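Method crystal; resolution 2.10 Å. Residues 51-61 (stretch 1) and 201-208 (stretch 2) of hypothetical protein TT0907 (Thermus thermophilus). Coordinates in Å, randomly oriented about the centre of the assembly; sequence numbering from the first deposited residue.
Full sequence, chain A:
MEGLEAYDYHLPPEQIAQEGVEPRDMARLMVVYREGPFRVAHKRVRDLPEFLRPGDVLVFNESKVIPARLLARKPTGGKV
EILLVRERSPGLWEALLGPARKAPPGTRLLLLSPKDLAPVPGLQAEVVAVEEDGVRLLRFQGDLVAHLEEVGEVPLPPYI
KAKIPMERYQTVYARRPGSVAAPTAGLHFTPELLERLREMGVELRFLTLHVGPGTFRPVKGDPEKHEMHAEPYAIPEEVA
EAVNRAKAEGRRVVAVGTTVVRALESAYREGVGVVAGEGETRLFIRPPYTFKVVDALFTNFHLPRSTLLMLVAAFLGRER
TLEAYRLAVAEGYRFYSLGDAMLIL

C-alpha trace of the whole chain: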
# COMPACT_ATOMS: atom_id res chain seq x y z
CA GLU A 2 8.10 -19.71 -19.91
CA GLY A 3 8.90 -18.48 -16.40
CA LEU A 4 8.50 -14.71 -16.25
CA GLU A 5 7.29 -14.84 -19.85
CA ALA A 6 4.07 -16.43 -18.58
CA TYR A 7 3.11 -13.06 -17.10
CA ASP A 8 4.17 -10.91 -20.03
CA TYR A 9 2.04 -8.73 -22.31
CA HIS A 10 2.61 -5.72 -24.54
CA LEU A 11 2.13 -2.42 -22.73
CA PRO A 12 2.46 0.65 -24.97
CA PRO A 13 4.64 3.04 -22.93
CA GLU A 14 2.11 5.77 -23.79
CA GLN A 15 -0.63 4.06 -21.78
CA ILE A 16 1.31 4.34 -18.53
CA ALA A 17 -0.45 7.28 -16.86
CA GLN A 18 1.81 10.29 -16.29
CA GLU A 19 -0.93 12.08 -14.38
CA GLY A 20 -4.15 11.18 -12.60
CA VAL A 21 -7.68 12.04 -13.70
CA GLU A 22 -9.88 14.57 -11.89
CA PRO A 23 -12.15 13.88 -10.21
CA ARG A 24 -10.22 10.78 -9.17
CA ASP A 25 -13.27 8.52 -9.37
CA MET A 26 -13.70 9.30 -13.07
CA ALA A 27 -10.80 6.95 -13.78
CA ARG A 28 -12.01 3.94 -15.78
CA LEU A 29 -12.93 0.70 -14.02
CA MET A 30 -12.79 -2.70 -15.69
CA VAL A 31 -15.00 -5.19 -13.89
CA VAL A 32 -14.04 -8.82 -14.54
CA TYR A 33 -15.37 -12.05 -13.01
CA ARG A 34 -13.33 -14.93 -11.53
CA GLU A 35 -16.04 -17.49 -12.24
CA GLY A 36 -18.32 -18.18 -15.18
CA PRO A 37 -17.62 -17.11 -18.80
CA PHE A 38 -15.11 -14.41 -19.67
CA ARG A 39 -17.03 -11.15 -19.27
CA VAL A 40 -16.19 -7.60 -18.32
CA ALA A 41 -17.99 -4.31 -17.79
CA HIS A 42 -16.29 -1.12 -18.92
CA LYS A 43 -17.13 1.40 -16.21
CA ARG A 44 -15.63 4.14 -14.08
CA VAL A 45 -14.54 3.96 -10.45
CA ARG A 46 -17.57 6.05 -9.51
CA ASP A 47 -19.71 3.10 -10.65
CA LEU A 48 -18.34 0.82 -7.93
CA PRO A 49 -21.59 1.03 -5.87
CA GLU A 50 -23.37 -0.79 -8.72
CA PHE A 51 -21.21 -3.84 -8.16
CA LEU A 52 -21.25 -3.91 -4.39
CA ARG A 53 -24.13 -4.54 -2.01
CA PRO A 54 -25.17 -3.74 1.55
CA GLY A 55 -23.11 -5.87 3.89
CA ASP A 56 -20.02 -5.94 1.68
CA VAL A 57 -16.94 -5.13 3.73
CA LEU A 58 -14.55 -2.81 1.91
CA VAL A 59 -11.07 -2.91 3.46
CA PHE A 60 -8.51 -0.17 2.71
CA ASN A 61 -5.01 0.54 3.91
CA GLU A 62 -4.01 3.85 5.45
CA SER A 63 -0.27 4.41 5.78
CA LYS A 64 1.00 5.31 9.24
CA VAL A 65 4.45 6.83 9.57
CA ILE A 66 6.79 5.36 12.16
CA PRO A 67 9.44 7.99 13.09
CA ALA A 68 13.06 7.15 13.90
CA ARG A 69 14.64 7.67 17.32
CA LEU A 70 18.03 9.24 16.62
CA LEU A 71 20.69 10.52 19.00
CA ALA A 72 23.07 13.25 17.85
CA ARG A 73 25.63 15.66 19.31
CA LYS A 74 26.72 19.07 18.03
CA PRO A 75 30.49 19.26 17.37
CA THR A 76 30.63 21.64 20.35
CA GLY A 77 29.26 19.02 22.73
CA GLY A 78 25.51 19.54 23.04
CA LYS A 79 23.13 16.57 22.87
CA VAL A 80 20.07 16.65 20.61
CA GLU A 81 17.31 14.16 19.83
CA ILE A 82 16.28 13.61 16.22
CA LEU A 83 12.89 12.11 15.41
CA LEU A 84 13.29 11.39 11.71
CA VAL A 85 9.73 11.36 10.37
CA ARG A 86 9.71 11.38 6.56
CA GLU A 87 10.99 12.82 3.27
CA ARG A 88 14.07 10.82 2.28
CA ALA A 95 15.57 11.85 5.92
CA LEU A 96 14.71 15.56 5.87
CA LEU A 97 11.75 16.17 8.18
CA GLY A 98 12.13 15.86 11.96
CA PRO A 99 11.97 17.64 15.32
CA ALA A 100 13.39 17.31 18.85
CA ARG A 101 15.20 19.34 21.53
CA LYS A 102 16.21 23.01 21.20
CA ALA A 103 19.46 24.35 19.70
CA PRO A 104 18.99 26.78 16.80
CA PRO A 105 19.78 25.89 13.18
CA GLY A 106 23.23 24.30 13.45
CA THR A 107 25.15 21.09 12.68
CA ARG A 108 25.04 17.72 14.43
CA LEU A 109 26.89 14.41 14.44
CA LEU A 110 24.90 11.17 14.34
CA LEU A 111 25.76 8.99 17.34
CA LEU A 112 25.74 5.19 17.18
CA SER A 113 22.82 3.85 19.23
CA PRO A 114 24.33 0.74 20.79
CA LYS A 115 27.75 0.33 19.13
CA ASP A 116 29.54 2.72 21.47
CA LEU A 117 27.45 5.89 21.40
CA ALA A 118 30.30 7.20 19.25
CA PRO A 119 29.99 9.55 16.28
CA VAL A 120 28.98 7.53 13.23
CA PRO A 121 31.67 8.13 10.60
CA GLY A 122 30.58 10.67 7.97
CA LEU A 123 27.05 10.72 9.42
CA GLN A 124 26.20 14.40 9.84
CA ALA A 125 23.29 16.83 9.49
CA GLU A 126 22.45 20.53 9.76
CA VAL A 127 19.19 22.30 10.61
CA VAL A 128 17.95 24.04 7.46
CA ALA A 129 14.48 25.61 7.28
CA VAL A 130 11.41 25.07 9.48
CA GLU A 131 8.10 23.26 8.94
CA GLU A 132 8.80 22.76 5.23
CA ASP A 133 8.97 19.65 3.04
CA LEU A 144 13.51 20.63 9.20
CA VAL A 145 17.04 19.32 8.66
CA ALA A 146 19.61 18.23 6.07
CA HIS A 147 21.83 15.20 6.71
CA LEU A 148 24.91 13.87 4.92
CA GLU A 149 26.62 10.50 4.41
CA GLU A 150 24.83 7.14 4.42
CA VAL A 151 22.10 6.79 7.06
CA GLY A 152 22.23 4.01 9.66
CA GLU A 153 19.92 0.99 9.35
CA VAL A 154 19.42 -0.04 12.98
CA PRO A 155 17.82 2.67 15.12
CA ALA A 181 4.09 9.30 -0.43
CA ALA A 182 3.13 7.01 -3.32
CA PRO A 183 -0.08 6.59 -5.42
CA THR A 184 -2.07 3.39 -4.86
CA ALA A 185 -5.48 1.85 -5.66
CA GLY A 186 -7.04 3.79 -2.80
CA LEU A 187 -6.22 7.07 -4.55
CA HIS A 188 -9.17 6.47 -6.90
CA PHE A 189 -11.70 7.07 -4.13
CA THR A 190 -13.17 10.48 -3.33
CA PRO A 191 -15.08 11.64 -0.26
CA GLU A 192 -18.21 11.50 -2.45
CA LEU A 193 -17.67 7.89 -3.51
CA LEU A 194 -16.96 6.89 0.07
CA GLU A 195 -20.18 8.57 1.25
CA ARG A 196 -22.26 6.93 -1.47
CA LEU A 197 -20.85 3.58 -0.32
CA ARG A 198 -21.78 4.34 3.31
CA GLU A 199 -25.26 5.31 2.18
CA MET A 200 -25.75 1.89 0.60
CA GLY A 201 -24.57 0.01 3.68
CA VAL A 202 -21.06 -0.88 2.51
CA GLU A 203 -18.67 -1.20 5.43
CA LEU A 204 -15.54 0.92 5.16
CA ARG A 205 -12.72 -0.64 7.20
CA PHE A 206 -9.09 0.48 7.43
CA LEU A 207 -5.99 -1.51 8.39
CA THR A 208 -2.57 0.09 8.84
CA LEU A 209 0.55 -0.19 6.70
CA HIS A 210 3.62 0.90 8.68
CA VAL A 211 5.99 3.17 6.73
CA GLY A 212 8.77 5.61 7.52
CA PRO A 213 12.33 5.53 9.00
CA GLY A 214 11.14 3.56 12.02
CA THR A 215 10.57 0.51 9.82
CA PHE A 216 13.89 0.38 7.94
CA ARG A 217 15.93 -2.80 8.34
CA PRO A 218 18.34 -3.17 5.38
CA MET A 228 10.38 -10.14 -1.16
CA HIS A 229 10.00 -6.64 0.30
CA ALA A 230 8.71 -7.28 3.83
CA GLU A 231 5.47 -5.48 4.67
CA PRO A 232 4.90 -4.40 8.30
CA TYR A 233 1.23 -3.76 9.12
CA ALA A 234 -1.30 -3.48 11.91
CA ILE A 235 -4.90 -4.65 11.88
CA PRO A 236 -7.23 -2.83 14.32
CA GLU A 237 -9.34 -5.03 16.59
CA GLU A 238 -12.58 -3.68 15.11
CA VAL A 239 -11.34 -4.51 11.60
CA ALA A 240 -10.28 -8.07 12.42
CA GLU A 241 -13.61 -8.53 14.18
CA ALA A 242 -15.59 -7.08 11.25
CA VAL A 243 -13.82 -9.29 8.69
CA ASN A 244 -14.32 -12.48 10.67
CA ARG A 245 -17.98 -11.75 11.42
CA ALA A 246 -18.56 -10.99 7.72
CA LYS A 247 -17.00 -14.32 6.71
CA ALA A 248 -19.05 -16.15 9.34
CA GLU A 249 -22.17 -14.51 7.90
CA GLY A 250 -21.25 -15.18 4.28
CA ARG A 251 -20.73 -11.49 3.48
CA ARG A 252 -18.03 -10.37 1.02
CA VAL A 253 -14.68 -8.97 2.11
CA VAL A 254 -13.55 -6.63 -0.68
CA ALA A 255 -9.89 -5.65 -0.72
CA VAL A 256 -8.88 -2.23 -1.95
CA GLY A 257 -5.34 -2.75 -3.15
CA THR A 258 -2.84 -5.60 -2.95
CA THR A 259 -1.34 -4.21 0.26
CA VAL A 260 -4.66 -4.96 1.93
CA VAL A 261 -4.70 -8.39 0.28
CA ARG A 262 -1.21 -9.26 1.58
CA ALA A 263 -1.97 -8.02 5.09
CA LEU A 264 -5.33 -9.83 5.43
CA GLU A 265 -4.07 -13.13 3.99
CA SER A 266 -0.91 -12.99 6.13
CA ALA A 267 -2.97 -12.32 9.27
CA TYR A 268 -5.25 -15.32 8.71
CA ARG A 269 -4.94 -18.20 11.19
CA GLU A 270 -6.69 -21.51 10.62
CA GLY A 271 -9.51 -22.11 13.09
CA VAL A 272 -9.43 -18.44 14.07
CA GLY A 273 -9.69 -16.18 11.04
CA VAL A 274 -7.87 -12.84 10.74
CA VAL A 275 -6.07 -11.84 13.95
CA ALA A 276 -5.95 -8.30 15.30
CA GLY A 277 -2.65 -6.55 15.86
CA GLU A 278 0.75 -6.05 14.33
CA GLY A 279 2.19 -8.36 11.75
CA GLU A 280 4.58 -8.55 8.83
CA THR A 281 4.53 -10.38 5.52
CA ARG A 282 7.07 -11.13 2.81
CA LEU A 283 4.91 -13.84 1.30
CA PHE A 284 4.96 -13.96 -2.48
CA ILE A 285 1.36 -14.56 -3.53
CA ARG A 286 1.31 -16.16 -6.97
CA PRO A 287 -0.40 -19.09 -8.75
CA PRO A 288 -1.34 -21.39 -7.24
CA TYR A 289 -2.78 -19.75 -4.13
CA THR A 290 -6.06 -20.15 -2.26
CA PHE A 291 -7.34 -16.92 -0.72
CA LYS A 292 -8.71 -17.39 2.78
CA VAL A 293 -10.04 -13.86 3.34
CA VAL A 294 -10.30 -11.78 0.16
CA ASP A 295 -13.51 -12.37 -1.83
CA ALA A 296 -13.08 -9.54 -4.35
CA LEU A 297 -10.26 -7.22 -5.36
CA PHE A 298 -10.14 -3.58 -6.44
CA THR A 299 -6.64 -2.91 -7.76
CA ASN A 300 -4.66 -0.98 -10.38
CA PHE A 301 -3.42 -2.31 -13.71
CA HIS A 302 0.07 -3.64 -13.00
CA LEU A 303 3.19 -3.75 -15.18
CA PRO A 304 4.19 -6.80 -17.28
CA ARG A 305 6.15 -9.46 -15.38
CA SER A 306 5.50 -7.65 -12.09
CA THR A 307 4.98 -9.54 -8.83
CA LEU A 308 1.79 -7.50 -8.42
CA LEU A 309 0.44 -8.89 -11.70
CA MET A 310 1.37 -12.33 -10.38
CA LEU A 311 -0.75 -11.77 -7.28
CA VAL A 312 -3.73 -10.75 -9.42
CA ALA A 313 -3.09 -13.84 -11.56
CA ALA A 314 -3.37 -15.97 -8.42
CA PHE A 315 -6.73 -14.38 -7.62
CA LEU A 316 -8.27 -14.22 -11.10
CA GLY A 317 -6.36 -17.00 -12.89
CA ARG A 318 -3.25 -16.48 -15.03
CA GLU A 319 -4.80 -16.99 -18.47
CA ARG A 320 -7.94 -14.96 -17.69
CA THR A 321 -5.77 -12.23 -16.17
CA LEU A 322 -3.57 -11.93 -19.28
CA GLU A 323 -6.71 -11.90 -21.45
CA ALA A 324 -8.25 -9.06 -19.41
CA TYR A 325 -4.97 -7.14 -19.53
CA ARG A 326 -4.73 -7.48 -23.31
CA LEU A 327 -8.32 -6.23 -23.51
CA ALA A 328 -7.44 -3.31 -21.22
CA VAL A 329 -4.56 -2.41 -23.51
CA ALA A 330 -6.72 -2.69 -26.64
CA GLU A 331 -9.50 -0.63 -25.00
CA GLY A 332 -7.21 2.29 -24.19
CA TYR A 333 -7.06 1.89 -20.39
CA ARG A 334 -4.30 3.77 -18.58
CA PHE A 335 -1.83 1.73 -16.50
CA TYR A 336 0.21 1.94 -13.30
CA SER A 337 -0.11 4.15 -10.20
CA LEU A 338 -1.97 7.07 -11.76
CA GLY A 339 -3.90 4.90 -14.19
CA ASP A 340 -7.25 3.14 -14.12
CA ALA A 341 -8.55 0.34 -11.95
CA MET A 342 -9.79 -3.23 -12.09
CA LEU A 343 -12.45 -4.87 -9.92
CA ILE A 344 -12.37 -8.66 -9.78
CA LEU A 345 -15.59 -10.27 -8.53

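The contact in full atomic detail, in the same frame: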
# COMPACT_ATOMS: atom_id res chain seq x y z
N PHE A 51 -21.70 -2.48 -8.28
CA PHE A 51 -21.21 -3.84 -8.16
C PHE A 51 -21.06 -4.35 -6.74
O PHE A 51 -20.71 -5.50 -6.52
CB PHE A 51 -19.89 -3.97 -8.92
CG PHE A 51 -20.03 -3.64 -10.37
CD1 PHE A 51 -19.89 -2.33 -10.82
CD2 PHE A 51 -20.38 -4.63 -11.29
CE1 PHE A 51 -20.11 -2.00 -12.15
CE2 PHE A 51 -20.61 -4.31 -12.63
CZ PHE A 51 -20.47 -2.99 -13.06
N LEU A 52 -21.33 -3.49 -5.77
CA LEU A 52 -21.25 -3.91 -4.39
C LEU A 52 -22.67 -4.02 -3.86
O LEU A 52 -23.63 -3.75 -4.58
CB LEU A 52 -20.46 -2.89 -3.57
CG LEU A 52 -19.02 -2.66 -4.01
CD1 LEU A 52 -18.31 -1.79 -2.98
CD2 LEU A 52 -18.29 -4.00 -4.16
N ARG A 53 -22.80 -4.44 -2.61
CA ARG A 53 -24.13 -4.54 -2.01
C ARG A 53 -24.07 -4.34 -0.51
O ARG A 53 -23.02 -4.52 0.11
CB ARG A 53 -24.80 -5.86 -2.38
CG ARG A 53 -23.98 -7.10 -2.16
CD ARG A 53 -24.18 -8.06 -3.32
NE ARG A 53 -23.53 -9.34 -3.07
CZ ARG A 53 -23.27 -10.25 -4.00
NH1 ARG A 53 -23.62 -10.04 -5.27
NH2 ARG A 53 -22.67 -11.38 -3.67
N PRO A 54 -25.19 -3.94 0.10
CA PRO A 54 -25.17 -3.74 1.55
C PRO A 54 -24.63 -4.97 2.27
O PRO A 54 -25.03 -6.09 1.98
CB PRO A 54 -26.64 -3.45 1.88
CG PRO A 54 -27.40 -4.11 0.77
CD PRO A 54 -26.55 -3.80 -0.44
N GLY A 55 -23.69 -4.75 3.18
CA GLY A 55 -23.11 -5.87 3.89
C GLY A 55 -21.71 -6.16 3.40
O GLY A 55 -20.93 -6.78 4.12
N ASP A 56 -21.38 -5.73 2.19
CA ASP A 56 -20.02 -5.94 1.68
C ASP A 56 -19.09 -5.20 2.64
O ASP A 56 -19.44 -4.15 3.18
CB ASP A 56 -19.84 -5.33 0.28
CG ASP A 56 -20.34 -6.23 -0.83
OD1 ASP A 56 -20.51 -7.45 -0.61
OD2 ASP A 56 -20.54 -5.72 -1.95
N VAL A 57 -17.91 -5.76 2.86
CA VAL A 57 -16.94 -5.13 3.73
C VAL A 57 -15.77 -4.70 2.86
O VAL A 57 -15.03 -5.53 2.33
CB VAL A 57 -16.43 -6.09 4.82
CG1 VAL A 57 -15.40 -5.37 5.69
CG2 VAL A 57 -17.59 -6.58 5.67
N LEU A 58 -15.62 -3.39 2.71
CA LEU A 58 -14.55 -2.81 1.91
C LEU A 58 -13.39 -2.48 2.85
O LEU A 58 -13.53 -1.66 3.77
CB LEU A 58 -15.08 -1.55 1.22
CG LEU A 58 -14.50 -1.06 -0.11
CD1 LEU A 58 -14.42 -2.19 -1.12
CD2 LEU A 58 -15.39 0.06 -0.64
N VAL A 59 -12.25 -3.12 2.63
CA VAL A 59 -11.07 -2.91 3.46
C VAL A 59 -9.97 -2.15 2.71
O VAL A 59 -9.53 -2.59 1.63
CB VAL A 59 -10.51 -4.27 3.97
CG1 VAL A 59 -9.36 -4.04 4.94
CG2 VAL A 59 -11.61 -5.06 4.66
N PHE A 60 -9.55 -1.03 3.28
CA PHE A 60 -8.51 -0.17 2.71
C PHE A 60 -7.28 -0.19 3.60
O PHE A 60 -7.31 -0.72 4.71
CB PHE A 60 -8.93 1.30 2.66
CG PHE A 60 -10.23 1.56 1.94
CD1 PHE A 60 -11.45 1.26 2.54
CD2 PHE A 60 -10.22 2.17 0.69
CE1 PHE A 60 -12.65 1.57 1.90
CE2 PHE A 60 -11.43 2.48 0.04
CZ PHE A 60 -12.63 2.18 0.65
N ASN A 61 -6.22 0.42 3.11
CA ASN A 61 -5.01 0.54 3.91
C ASN A 61 -4.71 2.03 4.03
O ASN A 61 -4.84 2.78 3.07
CB ASN A 61 -3.84 -0.19 3.23
CG ASN A 61 -2.99 0.73 2.38
OD1 ASN A 61 -2.24 1.56 2.90
ND2 ASN A 61 -3.11 0.59 1.06
N GLY A 201 -24.90 1.05 2.72
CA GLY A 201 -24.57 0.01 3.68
C GLY A 201 -23.28 -0.76 3.48
O GLY A 201 -23.15 -1.87 3.99
N VAL A 202 -22.34 -0.21 2.73
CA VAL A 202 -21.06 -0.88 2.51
C VAL A 202 -20.12 -0.49 3.64
O VAL A 202 -19.89 0.69 3.89
CB VAL A 202 -20.42 -0.50 1.15
CG1 VAL A 202 -19.00 -1.05 1.06
CG2 VAL A 202 -21.26 -1.07 0.02
N GLU A 203 -19.58 -1.48 4.33
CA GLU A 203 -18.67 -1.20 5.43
C GLU A 203 -17.36 -0.67 4.88
O GLU A 203 -16.87 -1.14 3.85
CB GLU A 203 -18.41 -2.47 6.25
CG GLU A 203 -19.62 -2.99 6.97
CD GLU A 203 -19.28 -4.10 7.95
OE1 GLU A 203 -18.19 -4.04 8.54
OE2 GLU A 203 -20.12 -5.01 8.14
N LEU A 204 -16.80 0.32 5.56
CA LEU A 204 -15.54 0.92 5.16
C LEU A 204 -14.58 0.68 6.32
O LEU A 204 -14.66 1.34 7.35
CB LEU A 204 -15.73 2.42 4.91
CG LEU A 204 -16.82 2.79 3.88
CD1 LEU A 204 -16.92 4.30 3.79
CD2 LEU A 204 -16.49 2.20 2.51
N ARG A 205 -13.68 -0.29 6.15
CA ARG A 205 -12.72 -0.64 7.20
C ARG A 205 -11.29 -0.34 6.78
O ARG A 205 -10.92 -0.55 5.62
CB ARG A 205 -12.85 -2.13 7.53
CG ARG A 205 -14.26 -2.58 7.88
CD ARG A 205 -14.73 -2.01 9.21
NE ARG A 205 -16.05 -2.53 9.56
CZ ARG A 205 -16.61 -2.39 10.75
NH1 ARG A 205 -15.98 -1.72 11.71
NH2 ARG A 205 -17.81 -2.91 10.98
N PHE A 206 -10.48 0.13 7.73
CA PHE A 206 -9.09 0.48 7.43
C PHE A 206 -8.04 -0.22 8.29
O PHE A 206 -8.09 -0.16 9.53
CB PHE A 206 -8.89 1.99 7.56
CG PHE A 206 -9.77 2.82 6.65
CD1 PHE A 206 -11.13 2.94 6.91
CD2 PHE A 206 -9.23 3.49 5.56
CE1 PHE A 206 -11.95 3.72 6.08
CE2 PHE A 206 -10.03 4.27 4.73
CZ PHE A 206 -11.40 4.39 4.99
N LEU A 207 -7.08 -0.89 7.65
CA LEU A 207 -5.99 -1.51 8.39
C LEU A 207 -4.80 -0.57 8.18
O LEU A 207 -4.86 0.34 7.35
CB LEU A 207 -5.68 -2.92 7.88
CG LEU A 207 -5.45 -3.20 6.39
CD1 LEU A 207 -4.08 -2.72 5.96
CD2 LEU A 207 -5.59 -4.70 6.17
N THR A 208 -3.73 -0.79 8.92
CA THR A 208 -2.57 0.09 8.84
C THR A 208 -1.30 -0.50 8.24
O THR A 208 -0.86 -1.58 8.63
CB THR A 208 -2.20 0.62 10.24
OG1 THR A 208 -3.37 1.17 10.87
CG2 THR A 208 -1.14 1.69 10.14

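The most unusual feature is the pair of aromatic rings stacked on one face of a parallel two-strand pairing. Phe60 and Phe206 are direct neighbours in the register. Their ring centroids are 4.9 Å apart and their planes differ by 14°, an offset stack. Both side chains have chi1 in the m well, with chi2 of 76° and 72°, so the rings lean the same way. Phe60 CD1 lies over one face of the Phe206 ring. The closest side-chain approach is Phe60 CB to Phe206 CD2, 3.6 Å.

The strands are 57-61 and 203-208. They run parallel, with their directions 31° apart. No two touching residues are closer than 144 positions in sequence. The backbone ladder has the alternating pattern of parallel strands. Glu203 N donates to Asp56 O at 2.9 Å, and Leu58 N to Glu203 O at 2.8 Å. Arg205 N then donates to Leu58 O at 2.8 Å, and Phe60 N to Arg205 O at 2.8 Å. Leu207 N closes the series on Phe60 O at 3.0 Å. Leu58 and Phe60 thus use both N and O, while Val59 between them makes no N-H bond to this partner. Its CA approaches Arg205 O at 3.2 Å, a CA-H...O contact.

Leu58 and Leu204 share the face of the stacked rings. Their CD2 atoms are 4.0 Å apart. Leu204 CD2 also lies 3.9 Å from Phe60 CE1, at the edge of that ring.

Val57, Val59 and Asn61 share the other face with Glu203, Arg205 and Leu207. Val57 CG1 packs 3.7 Å from Arg205 CG, on the aliphatic part of that side chain. Arg205 NH2 forms a salt bridge with Glu203 OE1 at 2.7 Å. Both residues are on one strand, two positions apart, so their side chains fall on the same face. Val59 CG1 meets Leu207 CD2 at 4.0 Å.

Just before strand 57-61, a type II turn runs from Arg53 to Asp56. Asp56 N bonds Arg53 O at 2.9 Å, and Arg53 N bonds Asp56 OD2 at 2.7 Å. Gly55 has phi 106°, where a CB would jam against the preceding carbonyl. Its N donates to Gly201 O at 3.0 Å, tying the turn to the other stretch. At Gly201, also with positive phi, an ideal CB would sit 3.2 Å from Pro54 CB, a tight fit. Val202 fills the adjoining space, with CG2 4.1 Å from Leu52 CB and CG1 4.0 Å from Leu58 CB.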